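Local structure of CzcP cation efflux P1-ATPase (Ralstonia metallidurans, 4U9R) at residues 104-109 / 145-150. The protein probably uses ATP hydrolysis to pump zinc and related metal ions across the membrane, and its N-terminal extension, the part described here, binds cadmium. Residues are numbered along the deposited sequence; the frame is centred on the assembly and turned at random.
With CD (cadmium ion), chain B.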
# COMPACT_ATOMS: atom_id res chain seq x y z
N GLY A 104 -2.15 6.91 2.73
CA GLY A 104 -2.23 6.58 4.14
C GLY A 104 -3.00 5.30 4.36
O GLY A 104 -3.73 4.84 3.48
N HIS A 105 -2.80 4.71 5.53
CA HIS A 105 -3.55 3.54 5.97
C HIS A 105 -3.81 3.62 7.48
O HIS A 105 -2.93 4.00 8.25
CB HIS A 105 -2.79 2.26 5.69
CG HIS A 105 -1.90 2.34 4.50
ND1 HIS A 105 -0.60 2.81 4.59
CD2 HIS A 105 -2.11 2.06 3.20
CE1 HIS A 105 -0.06 2.80 3.40
NE2 HIS A 105 -0.95 2.35 2.53
N VAL A 106 -5.03 3.27 7.87
CA VAL A 106 -5.32 2.91 9.25
C VAL A 106 -6.01 1.55 9.24
O VAL A 106 -6.74 1.21 8.32
CB VAL A 106 -6.20 3.94 10.00
CG1 VAL A 106 -5.42 5.22 10.26
CG2 VAL A 106 -7.49 4.24 9.24
N LEU A 107 -5.70 0.77 10.27
CA LEU A 107 -6.37 -0.50 10.51
C LEU A 107 -6.92 -0.42 11.94
O LEU A 107 -6.18 -0.62 12.92
CB LEU A 107 -5.39 -1.67 10.33
CG LEU A 107 -6.00 -3.07 10.40
CD1 LEU A 107 -6.86 -3.35 9.18
CD2 LEU A 107 -4.90 -4.12 10.54
N TRP A 108 -8.20 -0.07 12.05
CA TRP A 108 -8.82 0.17 13.35
C TRP A 108 -9.81 -0.91 13.72
O TRP A 108 -10.53 -1.43 12.85
CB TRP A 108 -9.54 1.51 13.36
CG TRP A 108 -8.64 2.66 13.45
CD1 TRP A 108 -7.43 2.71 14.11
CD2 TRP A 108 -8.84 3.95 12.89
NE1 TRP A 108 -6.87 3.95 13.98
CE2 TRP A 108 -7.72 4.74 13.24
CE3 TRP A 108 -9.85 4.52 12.13
CZ2 TRP A 108 -7.59 6.08 12.86
CZ3 TRP A 108 -9.72 5.85 11.74
CH2 TRP A 108 -8.60 6.61 12.10
N GLN A 109 -9.80 -1.22 15.02
CA GLN A 109 -10.81 -2.06 15.69
C GLN A 109 -11.95 -1.15 16.16
O GLN A 109 -11.81 -0.42 17.15
CB GLN A 109 -10.17 -2.81 16.87
CG GLN A 109 -11.14 -3.60 17.76
CD GLN A 109 -11.80 -4.75 17.02
OE1 GLN A 109 -11.25 -5.85 16.92
NE2 GLN A 109 -13.01 -4.51 16.51
N VAL A 145 -8.66 0.40 5.69
CA VAL A 145 -8.88 1.50 4.75
C VAL A 145 -7.55 1.98 4.12
O VAL A 145 -6.46 1.74 4.66
CB VAL A 145 -9.65 2.67 5.43
CG1 VAL A 145 -8.84 3.29 6.56
CG2 VAL A 145 -10.05 3.76 4.44
N GLU A 146 -7.66 2.61 2.96
CA GLU A 146 -6.52 3.24 2.30
C GLU A 146 -6.98 4.57 1.77
O GLU A 146 -8.07 4.64 1.19
CB GLU A 146 -6.02 2.35 1.17
CG GLU A 146 -4.93 2.99 0.30
CD GLU A 146 -3.85 2.01 -0.09
OE1 GLU A 146 -4.00 0.81 0.18
OE2 GLU A 146 -2.83 2.46 -0.63
N PHE A 147 -6.18 5.61 1.96
CA PHE A 147 -6.63 6.96 1.63
C PHE A 147 -5.58 7.91 1.07
O PHE A 147 -4.39 7.76 1.30
CB PHE A 147 -7.29 7.60 2.85
CG PHE A 147 -6.45 7.60 4.09
CD1 PHE A 147 -6.38 6.47 4.88
CD2 PHE A 147 -5.75 8.73 4.48
CE1 PHE A 147 -5.62 6.47 6.04
CE2 PHE A 147 -4.97 8.74 5.63
CZ PHE A 147 -4.91 7.60 6.41
N ASP A 148 -6.08 8.92 0.35
CA ASP A 148 -5.28 9.94 -0.30
C ASP A 148 -4.99 11.09 0.68
O ASP A 148 -5.86 11.91 0.97
CB ASP A 148 -6.02 10.44 -1.56
CG ASP A 148 -5.30 11.59 -2.27
OD1 ASP A 148 -4.29 12.11 -1.75
OD2 ASP A 148 -5.77 11.98 -3.36
N ASN A 149 -3.75 11.13 1.16
CA ASN A 149 -3.29 12.09 2.16
C ASN A 149 -3.39 13.57 1.78
O ASN A 149 -3.23 14.43 2.64
CB ASN A 149 -1.83 11.81 2.52
CG ASN A 149 -1.66 10.63 3.45
OD1 ASN A 149 -2.58 10.26 4.17
ND2 ASN A 149 -0.47 10.03 3.44
N ASP A 150 -3.60 13.86 0.50
CA ASP A 150 -3.76 15.25 0.06
C ASP A 150 -5.22 15.68 0.12
O ASP A 150 -5.52 16.88 0.14
CB ASP A 150 -3.20 15.45 -1.36
CG ASP A 150 -1.67 15.35 -1.42
OD1 ASP A 150 -0.98 15.89 -0.52
OD2 ASP A 150 -1.14 14.75 -2.38
CD CD B . -1.45 1.41 0.59
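Gly104 and Phe147 face each other as an antiparallel hydrogen-bonded pair, Gly104 N giving to Phe147 O at 2.8 Å and Phe147 N to Gly104 O at 3.0 Å. They join an edge strand, 103-109, to the central strand, 142-148, of a three-stranded sheet in a ferredoxin-like domain; the local axes run 153° apart. Farther along, the Val145 N to Val106 O bond is weak, its length of 3.4 Å outweighing its straightness.

On the metal-binding face, His105 and Glu146 lie side by side and point the same way, sharing one cadmium ion. The imidazole binds through NE2 at 2.2 Å, and the carboxylate is bidentate but unequal: Glu146 OE2 sits 2.1 Å from the metal, the other oxygen farther off. The two planes are 81° apart, close to perpendicular, with the carboxylate at the edge of the imidazole ring. Asp42 and Cys44, from the first half of the chain, complete the site, which therefore ties the two halves together; Arg47 also donates a hydrogen bond to Glu146 OE2, and its charge may temper that of the carboxylate.

On the other face, Phe147 CG stands between its own backbone N and carbonyl carbon, and the ring lies over Gly104, whose C is 3.3 Å above the ring plane, offset toward the rim. The glycine CA makes a CH-pi contact 3.8 Å from the Phe147 ring centroid, 15° off the normal. Val106 N meets the ring at its edge, in plane, 3.7 Å from Phe147 CE1.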